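Local coordinates for magnesium-protoporphyrin O-methyltransferase (Synechocystis sp., PDB 4QDJ), which catalyses the S-adenosylmethionine-dependent methylation of magnesium-protoporphyrin IX to its monomethyl ester, a step in chlorophyll biosynthesis, at residues Arg26-Gly31 / Val73-Ile78; Leu55-Asn60 / Ile209-Met214; Asp135-Tyr140 / Ser146-His151. All coordinates share one frame; numbering follows the deposited sequence. Where two conformers were deposited one is given.

Contact 1 (Arg26-Gly31 / Val73-Ile78). With SAM (S-adenosylmethionine), chain B.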
loop_
_atom_site.group_PDB
_atom_site.type_symbol
_atom_site.label_atom_id
_atom_site.label_comp_id
_atom_site.label_asym_id
_atom_site.label_seq_id
_atom_site.Cartn_x
_atom_site.Cartn_y
_atom_site.Cartn_z
ATOM N N ARG A 26 11.574 3.184 -11.311
ATOM C CA ARG A 26 11.463 4.124 -12.417
ATOM C C ARG A 26 10.034 4.655 -12.538
ATOM O O ARG A 26 9.825 5.865 -12.625
ATOM C CB ARG A 26 11.930 3.475 -13.728
ATOM C CG ARG A 26 11.669 4.299 -14.987
ATOM C CD ARG A 26 12.283 5.693 -14.914
ATOM N NE ARG A 26 13.739 5.675 -14.805
ATOM C CZ ARG A 26 14.576 5.906 -15.813
ATOM N NH1 ARG A 26 14.112 6.174 -17.026
ATOM N NH2 ARG A 26 15.886 5.872 -15.605
ATOM N N ILE A 27 9.057 3.755 -12.531
ATOM C CA ILE A 27 7.656 4.162 -12.629
ATOM C C ILE A 27 7.271 5.105 -11.491
ATOM O O ILE A 27 6.665 6.153 -11.719
ATOM C CB ILE A 27 6.703 2.947 -12.648
ATOM C CG1 ILE A 27 6.908 2.125 -13.924
ATOM C CG2 ILE A 27 5.251 3.400 -12.540
ATOM C CD1 ILE A 27 6.068 0.866 -13.984
ATOM N N TYR A 28 7.647 4.736 -10.270
ATOM C CA TYR A 28 7.325 5.526 -9.085
ATOM C C TYR A 28 8.267 6.709 -8.886
ATOM O O TYR A 28 8.092 7.496 -7.954
ATOM C CB TYR A 28 7.375 4.650 -7.834
ATOM C CG TYR A 28 6.264 3.634 -7.718
ATOM C CD1 TYR A 28 5.077 3.779 -8.425
ATOM C CD2 TYR A 28 6.401 2.530 -6.886
ATOM C CE1 TYR A 28 4.059 2.847 -8.307
ATOM C CE2 TYR A 28 5.392 1.596 -6.764
ATOM C CZ TYR A 28 4.225 1.760 -7.476
ATOM O OH TYR A 28 3.221 0.831 -7.350
ATOM N N GLY A 29 9.271 6.827 -9.747
ATOM C CA GLY A 29 10.265 7.877 -9.615
ATOM C C GLY A 29 10.196 8.881 -10.746
ATOM O O GLY A 29 9.112 9.255 -11.192
ATOM N N ASP A 30 11.359 9.321 -11.213
ATOM C CA ASP A 30 11.444 10.287 -12.302
ATOM C C ASP A 30 12.177 9.684 -13.495
ATOM O O ASP A 30 12.824 8.643 -13.375
ATOM C CB ASP A 30 12.178 11.548 -11.839
ATOM C CG ASP A 30 11.604 12.122 -10.558
ATOM O OD1 ASP A 30 10.364 12.136 -10.412
ATOM O OD2 ASP A 30 12.395 12.557 -9.696
ATOM N N GLY A 31 12.086 10.348 -14.639
ATOM C CA GLY A 31 12.791 9.892 -15.817
ATOM C C GLY A 31 11.885 9.274 -16.861
ATOM O O GLY A 31 10.709 8.995 -16.610
ATOM N N VAL A 73 8.446 2.124 -2.483
ATOM C CA VAL A 73 9.508 3.116 -2.334
ATOM C C VAL A 73 9.040 4.336 -1.538
ATOM O O VAL A 73 9.649 5.403 -1.604
ATOM C CB VAL A 73 10.081 3.571 -3.699
ATOM C CG1 VAL A 73 10.739 2.402 -4.423
ATOM C CG2 VAL A 73 8.993 4.197 -4.561
ATOM N N GLY A 74 7.952 4.171 -0.788
ATOM C CA GLY A 74 7.482 5.207 0.118
ATOM C C GLY A 74 6.634 6.300 -0.506
ATOM O O GLY A 74 6.530 7.396 0.047
ATOM N N SER A 75 6.014 6.001 -1.645
ATOM C CA SER A 75 5.197 6.980 -2.362
ATOM C C SER A 75 4.079 7.561 -1.505
ATOM O O SER A 75 3.722 8.729 -1.654
ATOM C CB SER A 75 4.601 6.360 -3.625
ATOM O OG SER A 75 5.622 5.944 -4.518
ATOM N N LEU A 76 3.521 6.746 -0.616
ATOM C CA LEU A 76 2.501 7.222 0.310
ATOM C C LEU A 76 3.101 7.614 1.659
ATOM O O LEU A 76 2.700 8.613 2.256
ATOM C CB LEU A 76 1.413 6.167 0.518
ATOM C CG LEU A 76 0.328 6.546 1.528
ATOM C CD1 LEU A 76 -0.516 7.703 1.010
ATOM C CD2 LEU A 76 -0.538 5.347 1.857
ATOM N N SER A 77 4.060 6.822 2.134
ATOM C CA SER A 77 4.660 7.043 3.451
ATOM C C SER A 77 5.256 8.433 3.614
ATOM O O SER A 77 5.073 9.088 4.644
ATOM C CB SER A 77 5.745 6.002 3.730
ATOM O OG SER A 77 5.188 4.712 3.880
ATOM N N ILE A 78 5.983 8.877 2.597
ATOM C CA ILE A 78 6.664 10.164 2.664
ATOM C C ILE A 78 5.700 11.363 2.746
ATOM O O ILE A 78 5.824 12.179 3.660
ATOM C CB ILE A 78 7.726 10.305 1.547
ATOM C CG1 ILE A 78 8.831 9.266 1.760
ATOM C CG2 ILE A 78 8.303 11.713 1.518
ATOM C CD1 ILE A 78 9.791 9.129 0.597
HETATM N N SAM B . 1.924 0.448 -1.711
HETATM C CA SAM B . 2.999 1.028 -2.513
HETATM C C SAM B . 2.478 2.176 -3.367
HETATM O O SAM B . 1.296 2.220 -3.710
HETATM O OXT SAM B . 3.228 3.084 -3.726
HETATM C CB SAM B . 3.707 -0.018 -3.376
HETATM C CG SAM B . 2.849 -0.791 -4.376
HETATM S SD SAM B . 3.841 -1.927 -5.389
HETATM C CE SAM B . 2.744 -2.217 -6.799
HETATM C "C5'" SAM B . 3.593 -3.473 -4.493
HETATM C "C4'" SAM B . 4.535 -3.591 -3.304
HETATM O "O4'" SAM B . 3.996 -4.525 -2.393
HETATM C "C3'" SAM B . 5.922 -4.090 -3.688
HETATM O "O3'" SAM B . 6.886 -3.196 -3.183
HETATM C "C2'" SAM B . 6.052 -5.426 -2.984
HETATM O "O2'" SAM B . 7.363 -5.659 -2.519
HETATM C "C1'" SAM B . 5.054 -5.278 -1.849
HETATM N N9 SAM B . 4.555 -6.558 -1.332
HETATM C C8 SAM B . 4.097 -7.628 -2.051
HETATM N N7 SAM B . 3.735 -8.598 -1.179
HETATM C C5 SAM B . 3.956 -8.154 0.079
HETATM C C6 SAM B . 3.766 -8.733 1.324
HETATM N N6 SAM B . 3.276 -9.967 1.424
HETATM N N1 SAM B . 4.093 -8.020 2.457
HETATM C C2 SAM B . 4.601 -6.741 2.353
HETATM N N3 SAM B . 4.792 -6.172 1.111
HETATM C C4 SAM B . 4.469 -6.871 -0.004
HETATM O O HOH W 1 6.243 7.788 -6.194
#

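Contact 2 (Leu55-Asn60 / Ile209-Met214)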
loop_
_atom_site.group_PDB
_atom_site.type_symbol
_atom_site.label_atom_id
_atom_site.label_comp_id
_atom_site.label_asym_id
_atom_site.label_seq_id
_atom_site.Cartn_x
_atom_site.Cartn_y
_atom_site.Cartn_z
ATOM N N LEU A 55 -7.026 11.761 4.362
ATOM C CA LEU A 55 -6.452 11.813 5.703
ATOM C C LEU A 55 -6.232 13.247 6.171
ATOM O O LEU A 55 -6.433 13.563 7.344
ATOM C CB LEU A 55 -5.154 11.000 5.770
ATOM C CG LEU A 55 -5.299 9.529 6.190
ATOM C CD1 LEU A 55 -6.311 8.791 5.328
ATOM C CD2 LEU A 55 -3.954 8.814 6.162
ATOM N N VAL A 56 -5.830 14.113 5.248
ATOM C CA VAL A 56 -5.671 15.531 5.542
ATOM C C VAL A 56 -7.021 16.166 5.879
ATOM O O VAL A 56 -7.125 16.984 6.799
ATOM C CB VAL A 56 -5.015 16.270 4.353
ATOM C CG1 VAL A 56 -5.211 17.769 4.470
ATOM C CG2 VAL A 56 -3.534 15.916 4.267
ATOM N N ALA A 57 -8.056 15.768 5.145
ATOM C CA ALA A 57 -9.391 16.338 5.326
ATOM C C ALA A 57 -9.975 16.065 6.713
ATOM O O ALA A 57 -10.785 16.843 7.214
ATOM C CB ALA A 57 -10.336 15.834 4.241
ATOM N N ASP A 58 -9.559 14.963 7.331
ATOM C CA ASP A 58 -10.075 14.588 8.646
ATOM C C ASP A 58 -9.602 15.529 9.754
ATOM O O ASP A 58 -10.255 15.654 10.789
ATOM C CB ASP A 58 -9.704 13.143 8.987
ATOM C CG ASP A 58 -10.362 12.136 8.063
ATOM O OD1 ASP A 58 -11.374 12.485 7.418
ATOM O OD2 ASP A 58 -9.870 10.992 7.990
ATOM N N GLY A 59 -8.459 16.175 9.537
ATOM C CA GLY A 59 -7.948 17.166 10.467
ATOM C C GLY A 59 -7.119 16.614 11.614
ATOM O O GLY A 59 -6.627 17.374 12.449
ATOM N N ASN A 60 -6.951 15.296 11.656
ATOM C CA ASN A 60 -6.258 14.653 12.771
ATOM C C ASN A 60 -4.983 13.923 12.360
ATOM O O ASN A 60 -4.468 13.093 13.108
ATOM C CB ASN A 60 -7.194 13.673 13.477
ATOM C CG ASN A 60 -7.567 12.494 12.601
ATOM O OD1 ASN A 60 -7.475 12.565 11.375
ATOM N ND2 ASN A 60 -7.988 11.402 13.226
ATOM N N ILE A 209 -17.872 0.163 5.386
ATOM C CA ILE A 209 -17.278 1.035 4.382
ATOM C C ILE A 209 -17.674 2.492 4.608
ATOM O O ILE A 209 -18.849 2.801 4.813
ATOM C CB ILE A 209 -17.676 0.599 2.960
ATOM C CG1 ILE A 209 -17.307 -0.870 2.732
ATOM C CG2 ILE A 209 -17.017 1.489 1.925
ATOM C CD1 ILE A 209 -15.840 -1.170 2.946
ATOM N N ALA A 210 -16.680 3.376 4.591
ATOM C CA ALA A 210 -16.920 4.811 4.672
ATOM C C ALA A 210 -16.707 5.429 3.294
ATOM O O ALA A 210 -17.485 5.177 2.375
ATOM C CB ALA A 210 -16.000 5.448 5.700
ATOM N N ARG A 211 -15.651 6.220 3.135
ATOM C CA ARG A 211 -15.356 6.796 1.826
ATOM C C ARG A 211 -14.862 5.734 0.850
ATOM O O ARG A 211 -14.297 4.716 1.253
ATOM C CB ARG A 211 -14.339 7.935 1.936
ATOM C CG ARG A 211 -14.895 9.170 2.624
ATOM C CD ARG A 211 -13.823 10.211 2.893
ATOM N NE ARG A 211 -12.899 9.767 3.932
ATOM C CZ ARG A 211 -12.023 10.555 4.547
ATOM N NH1 ARG A 211 -11.944 11.841 4.236
ATOM N NH2 ARG A 211 -11.226 10.051 5.479
ATOM N N THR A 212 -15.107 5.963 -0.434
ATOM C CA THR A 212 -14.526 5.125 -1.473
ATOM C C THR A 212 -14.016 6.013 -2.589
ATOM O O THR A 212 -14.379 7.186 -2.681
ATOM C CB THR A 212 -15.523 4.098 -2.070
ATOM O OG1 THR A 212 -16.435 4.756 -2.959
ATOM C CG2 THR A 212 -16.300 3.376 -0.985
ATOM N N GLY A 213 -13.166 5.447 -3.432
ATOM C CA GLY A 213 -12.614 6.178 -4.550
ATOM C C GLY A 213 -12.350 5.242 -5.704
ATOM O O GLY A 213 -12.509 4.026 -5.587
ATOM N N MET A 214 -11.942 5.815 -6.826
ATOM C CA MET A 214 -11.649 5.022 -8.005
ATOM C C MET A 214 -10.709 5.783 -8.917
ATOM O O MET A 214 -11.002 6.902 -9.333
ATOM C CB MET A 214 -12.936 4.681 -8.756
ATOM C CG MET A 214 -12.710 3.844 -10.005
ATOM S SD MET A 214 -12.147 2.175 -9.618
ATOM C CE MET A 214 -11.599 1.614 -11.227
#

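Contact 3 (Asp135-Tyr140 / Ser146-His151). With SAM (S-adenosylmethionine), chain B.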
loop_
_atom_site.group_PDB
_atom_site.type_symbol
_atom_site.label_atom_id
_atom_site.label_comp_id
_atom_site.label_asym_id
_atom_site.label_seq_id
_atom_site.Cartn_x
_atom_site.Cartn_y
_atom_site.Cartn_z
ATOM N N ASP A 135 -2.385 -1.075 -3.608
ATOM C CA ASP A 135 -1.841 -1.754 -4.784
ATOM C C ASP A 135 -0.894 -2.900 -4.431
ATOM O O ASP A 135 0.129 -3.103 -5.089
ATOM C CB ASP A 135 -1.150 -0.756 -5.723
ATOM C CG ASP A 135 -2.111 0.271 -6.308
ATOM O OD1 ASP A 135 -3.338 0.151 -6.094
ATOM O OD2 ASP A 135 -1.637 1.199 -6.998
ATOM N N VAL A 136 -1.240 -3.642 -3.386
ATOM C CA VAL A 136 -0.455 -4.793 -2.962
ATOM C C VAL A 136 -1.249 -6.078 -3.189
ATOM O O VAL A 136 -0.708 -7.084 -3.649
ATOM C CB VAL A 136 -0.064 -4.684 -1.474
ATOM C CG1 VAL A 136 0.623 -5.955 -1.000
ATOM C CG2 VAL A 136 0.826 -3.470 -1.244
ATOM N N LEU A 137 -2.544 -6.023 -2.885
ATOM C CA LEU A 137 -3.419 -7.190 -2.982
ATOM C C LEU A 137 -3.526 -7.734 -4.404
ATOM O O LEU A 137 -3.899 -8.887 -4.606
ATOM C CB LEU A 137 -4.812 -6.859 -2.439
ATOM C CG LEU A 137 -4.875 -6.484 -0.958
ATOM C CD1 LEU A 137 -6.293 -6.100 -0.558
ATOM C CD2 LEU A 137 -4.357 -7.624 -0.092
ATOM N N ILE A 138 -3.187 -6.900 -5.383
ATOM C CA ILE A 138 -3.205 -7.295 -6.787
ATOM C C ILE A 138 -2.257 -8.469 -7.073
ATOM O O ILE A 138 -2.407 -9.172 -8.073
ATOM C CB ILE A 138 -2.856 -6.093 -7.702
ATOM C CG1 ILE A 138 -3.125 -6.421 -9.174
ATOM C CG2 ILE A 138 -1.417 -5.639 -7.472
ATOM C CD1 ILE A 138 -2.903 -5.255 -10.116
ATOM N N HIS A 139 -1.297 -8.694 -6.181
ATOM C CA HIS A 139 -0.301 -9.745 -6.380
ATOM C C HIS A 139 -0.724 -11.103 -5.828
ATOM O O HIS A 139 0.036 -12.070 -5.903
ATOM C CB HIS A 139 1.034 -9.337 -5.755
ATOM C CG HIS A 139 1.614 -8.088 -6.338
ATOM N ND1 HIS A 139 2.118 -8.032 -7.620
ATOM C CD2 HIS A 139 1.769 -6.848 -5.818
ATOM C CE1 HIS A 139 2.558 -6.810 -7.864
ATOM N NE2 HIS A 139 2.359 -6.073 -6.786
ATOM N N TYR A 140 -1.932 -11.180 -5.280
ATOM C CA TYR A 140 -2.385 -12.402 -4.621
ATOM C C TYR A 140 -3.813 -12.782 -5.003
ATOM O O TYR A 140 -4.646 -11.910 -5.239
ATOM C CB TYR A 140 -2.268 -12.248 -3.103
ATOM C CG TYR A 140 -0.860 -11.949 -2.650
ATOM C CD1 TYR A 140 0.057 -12.974 -2.452
ATOM C CD2 TYR A 140 -0.437 -10.641 -2.439
ATOM C CE1 TYR A 140 1.349 -12.707 -2.047
ATOM C CE2 TYR A 140 0.855 -10.365 -2.035
ATOM C CZ TYR A 140 1.744 -11.402 -1.840
ATOM O OH TYR A 140 3.032 -11.136 -1.437
ATOM N N SER A 146 -7.713 -12.478 1.287
ATOM C CA SER A 146 -8.623 -12.530 2.424
ATOM C C SER A 146 -7.862 -12.660 3.740
ATOM O O SER A 146 -8.141 -11.944 4.703
ATOM C CB SER A 146 -9.597 -13.698 2.269
ATOM O OG SER A 146 -10.470 -13.787 3.383
ATOM N N ALA A 147 -6.902 -13.580 3.774
ATOM C CA ALA A 147 -6.089 -13.796 4.965
ATOM C C ALA A 147 -5.253 -12.555 5.276
ATOM O O ALA A 147 -5.071 -12.192 6.437
ATOM C CB ALA A 147 -5.193 -15.014 4.784
ATOM N N MET A 148 -4.753 -11.908 4.229
ATOM C CA MET A 148 -3.963 -10.692 4.387
ATOM C C MET A 148 -4.801 -9.555 4.964
ATOM O O MET A 148 -4.368 -8.860 5.882
ATOM C CB MET A 148 -3.348 -10.276 3.051
ATOM C CG MET A 148 -2.250 -11.211 2.572
ATOM S SD MET A 148 -1.714 -10.887 0.882
ATOM C CE MET A 148 -1.147 -9.196 1.006
ATOM N N ILE A 149 -6.001 -9.372 4.420
ATOM C CA ILE A 149 -6.906 -8.338 4.909
ATOM C C ILE A 149 -7.282 -8.579 6.369
ATOM O O ILE A 149 -7.314 -7.648 7.171
ATOM C CB ILE A 149 -8.178 -8.247 4.042
ATOM C CG1 ILE A 149 -7.824 -7.731 2.645
ATOM C CG2 ILE A 149 -9.207 -7.336 4.693
ATOM C CD1 ILE A 149 -8.961 -7.819 1.655
ATOM N N SER A 150 -7.554 -9.834 6.712
ATOM C CA SER A 150 -7.907 -10.181 8.083
ATOM C C SER A 150 -6.766 -9.862 9.046
ATOM O O SER A 150 -6.996 -9.381 10.155
ATOM C CB SER A 150 -8.305 -11.654 8.183
ATOM O OG SER A 150 -9.486 -11.907 7.440
ATOM N N HIS A 151 -5.534 -10.116 8.620
ATOM C CA HIS A 151 -4.397 -9.802 9.474
ATOM C C HIS A 151 -4.225 -8.295 9.636
ATOM O O HIS A 151 -3.997 -7.805 10.741
ATOM C CB HIS A 151 -3.100 -10.412 8.952
ATOM C CG HIS A 151 -1.934 -10.180 9.858
ATOM N ND1 HIS A 151 -1.747 -10.894 11.022
ATOM C CD2 HIS A 151 -0.916 -9.290 9.795
ATOM C CE1 HIS A 151 -0.651 -10.469 11.625
ATOM N NE2 HIS A 151 -0.130 -9.493 10.903
HETATM N N SAM B . 1.924 0.448 -1.711
HETATM C CA SAM B . 2.999 1.028 -2.513
HETATM C C SAM B . 2.478 2.176 -3.367
HETATM O O SAM B . 1.296 2.220 -3.710
HETATM O OXT SAM B . 3.228 3.084 -3.726
HETATM C CB SAM B . 3.707 -0.018 -3.376
HETATM C CG SAM B . 2.849 -0.791 -4.376
HETATM S SD SAM B . 3.841 -1.927 -5.389
HETATM C CE SAM B . 2.744 -2.217 -6.799
HETATM C "C5'" SAM B . 3.593 -3.473 -4.493
HETATM C "C4'" SAM B . 4.535 -3.591 -3.304
HETATM O "O4'" SAM B . 3.996 -4.525 -2.393
HETATM C "C3'" SAM B . 5.922 -4.090 -3.688
HETATM O "O3'" SAM B . 6.886 -3.196 -3.183
HETATM C "C2'" SAM B . 6.052 -5.426 -2.984
HETATM O "O2'" SAM B . 7.363 -5.659 -2.519
HETATM C "C1'" SAM B . 5.054 -5.278 -1.849
HETATM N N9 SAM B . 4.555 -6.558 -1.332
HETATM C C8 SAM B . 4.097 -7.628 -2.051
HETATM N N7 SAM B . 3.735 -8.598 -1.179
HETATM C C5 SAM B . 3.956 -8.154 0.079
HETATM C C6 SAM B . 3.766 -8.733 1.324
HETATM N N6 SAM B . 3.276 -9.967 1.424
HETATM N N1 SAM B . 4.093 -8.020 2.457
HETATM C C2 SAM B . 4.601 -6.741 2.353
HETATM N N3 SAM B . 4.792 -6.172 1.111
HETATM C C4 SAM B . 4.469 -6.871 -0.004
#

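Contact 1 (Arg26-Gly31 / Val73-Ile78)
Y28 meets V73 and S75 just where helix 19-27 gives way to a loop; of the three, Y28 and S75 line the methionine end of S-adenosylmethionine. Apolar contact is carried by V73, whose CG2 branch lies 3.7 Å from Y28 CB and also reaches the near side of the ring at CD2. A beta-branched residue suits this place, since one methyl, CG2, can press on the tyrosine; the V73 side chain also touches M96 and E99 of helix 94-108.

Polar contact between the segments is indirect. S75 OG lies 4.0 Å from Y28 CB, a plain contact, but a water donates to Y28 O at 2.6 Å and is hydrogen-bonded to S75 OG, also at 2.6 Å, so that one small molecule ties the residue just beyond the helix to the serine hydroxyl.

The third kind of contact is with the cofactor. Tyrosine CG is turned anti to the carbonyl carbon (chi1 -70°), which carries the ring towards the ligand: the carboxylate oxygen OXT sits over one face, and Y28 OH stands 3.1 Å from CE, the methyl carbon that is transferred. S75 is small enough for its CB to approach OXT to 3.6 Å. Next to it, G74 has a positive phi of 83°, a conformation that favours glycine, and a side chain there would crowd I78 CD1.

V73 to S75 belong to the glycine-rich loop that follows strand 65-69 and leads to helix 77-82, the signature cofactor-binding element of class I methyltransferases. Across from it, helix 35-58 backs the tyrosine: H44 stacks on the Y28 ring, and R41 binds the carbonyls of R26, I27 and G31.

Contact 2 (Leu55-Asn60 / Ile209-Met214)
D58 OD2 is shared by two arginines: R211 NH2 donates to it over 3.0 Å, and R159 NH1 forms a second salt bridge with the same oxygen. The bridge to R211 is a surface clasp on the seven-stranded Rossmann-like sheet of a class I methyltransferase, joining the C-terminal end of helix 35-58 to the outermost strand 207-216. Aspartate and arginine approach from opposite directions, and their flat groups are turned 31° apart. The bond reaches OD2 on its syn side, but with an N-H...O angle of 137° it is distinctly bent.

A long side chain suits the strand position, since the guanidinium must reach from the R211 backbone to the helix end, and the chain bends at chi3 (-70°) on its way. NH2 also has E226 of the neighbouring strand as a salt-bridge partner, while NH1 binds W54 O and the guanidinium makes a cation-pi contact with the W54 ring. These several partners should fix the rotation of the group. Replacing D58 by an alanine is likely to leave R159 and R211, whose like charges lie close, without the carboxylate they share, although R211 would keep E226. Beside the bridge, A57 CB lies at the guanidinium edge, 4.3 Å from R211 NH1.

Contact 3 (Asp135-Tyr140 / Ser146-His151)
M148 packs against Y140 and L137 in a buried, largely apolar contact, a Met-aromatic pair with aliphatic neighbours, which seats the loop after strand 130-133 on the helix that follows it, 142-155. The sulfur is over one face of the tyrosine ring, with SD 3.9 Å from the centroid of Y140, 24° off the normal and shifted towards the rim at CD2. The two side chains cross at about a right angle. Because the thioether bends at its last torsion (chi3 60°), the terminal methyl lies beside the rim of the ring, against CD2 and CE2, and also brings M148 CE to 3.7 Å from L137 CD2 and loosely to V136 CG1. Methionine fits here because one unbranched, pliable chain can serve an aromatic face and two aliphatic groups together.

Leucine divides its two methyls between partners: while CD2 faces the methionine, L137 CD1 rests 3.9 Å from I149 CD1, and I149 in turn packs on helix 195-204. The loop itself winds into a short 3-10 turn at 137-139, where H139 N and Y140 N bond back to V136 O and L137 O.

The other side of this loop faces S-adenosylmethionine. V136 CG2 touches the ribose at O4', 3.5 Å away; H139 NE2 comes within 3.7 Å of C5'; and D135 O is 3.2 Å from the methyl carbon CE. Y140 OH donates a 2.6 Å hydrogen bond to adenine N7, which meets the ring at its edge. Tyrosine suits the place by combining an apolar face with a polar tip. M148 thus probably acts from the second shell, helping to hold the ring whose hydroxyl bonds N7 of the cofactor.

How the contacts relate
Contacts 1 and 3 lie on opposite sides of the chain's centre, about 21 Å apart between centres, yet both touch the same S-adenosylmethionine, contact 1 at its methionine part and contact 3 at the methyl, ribose and adenine. Contact 2 lies about as far from each, 22 Å and 21 Å between centres, and touches neither. Helix 35-58 links contacts 1 and 2, backing the first with R41 and H44 and ending in the second. Along the chain, contacts 1 and 2 alternate, and both halves of contact 3 fall between those of contact 2. Contacts 1 and 3 thus line the cofactor pocket, while contact 2 joins the end of helix 35-58 to the edge strand at the surface.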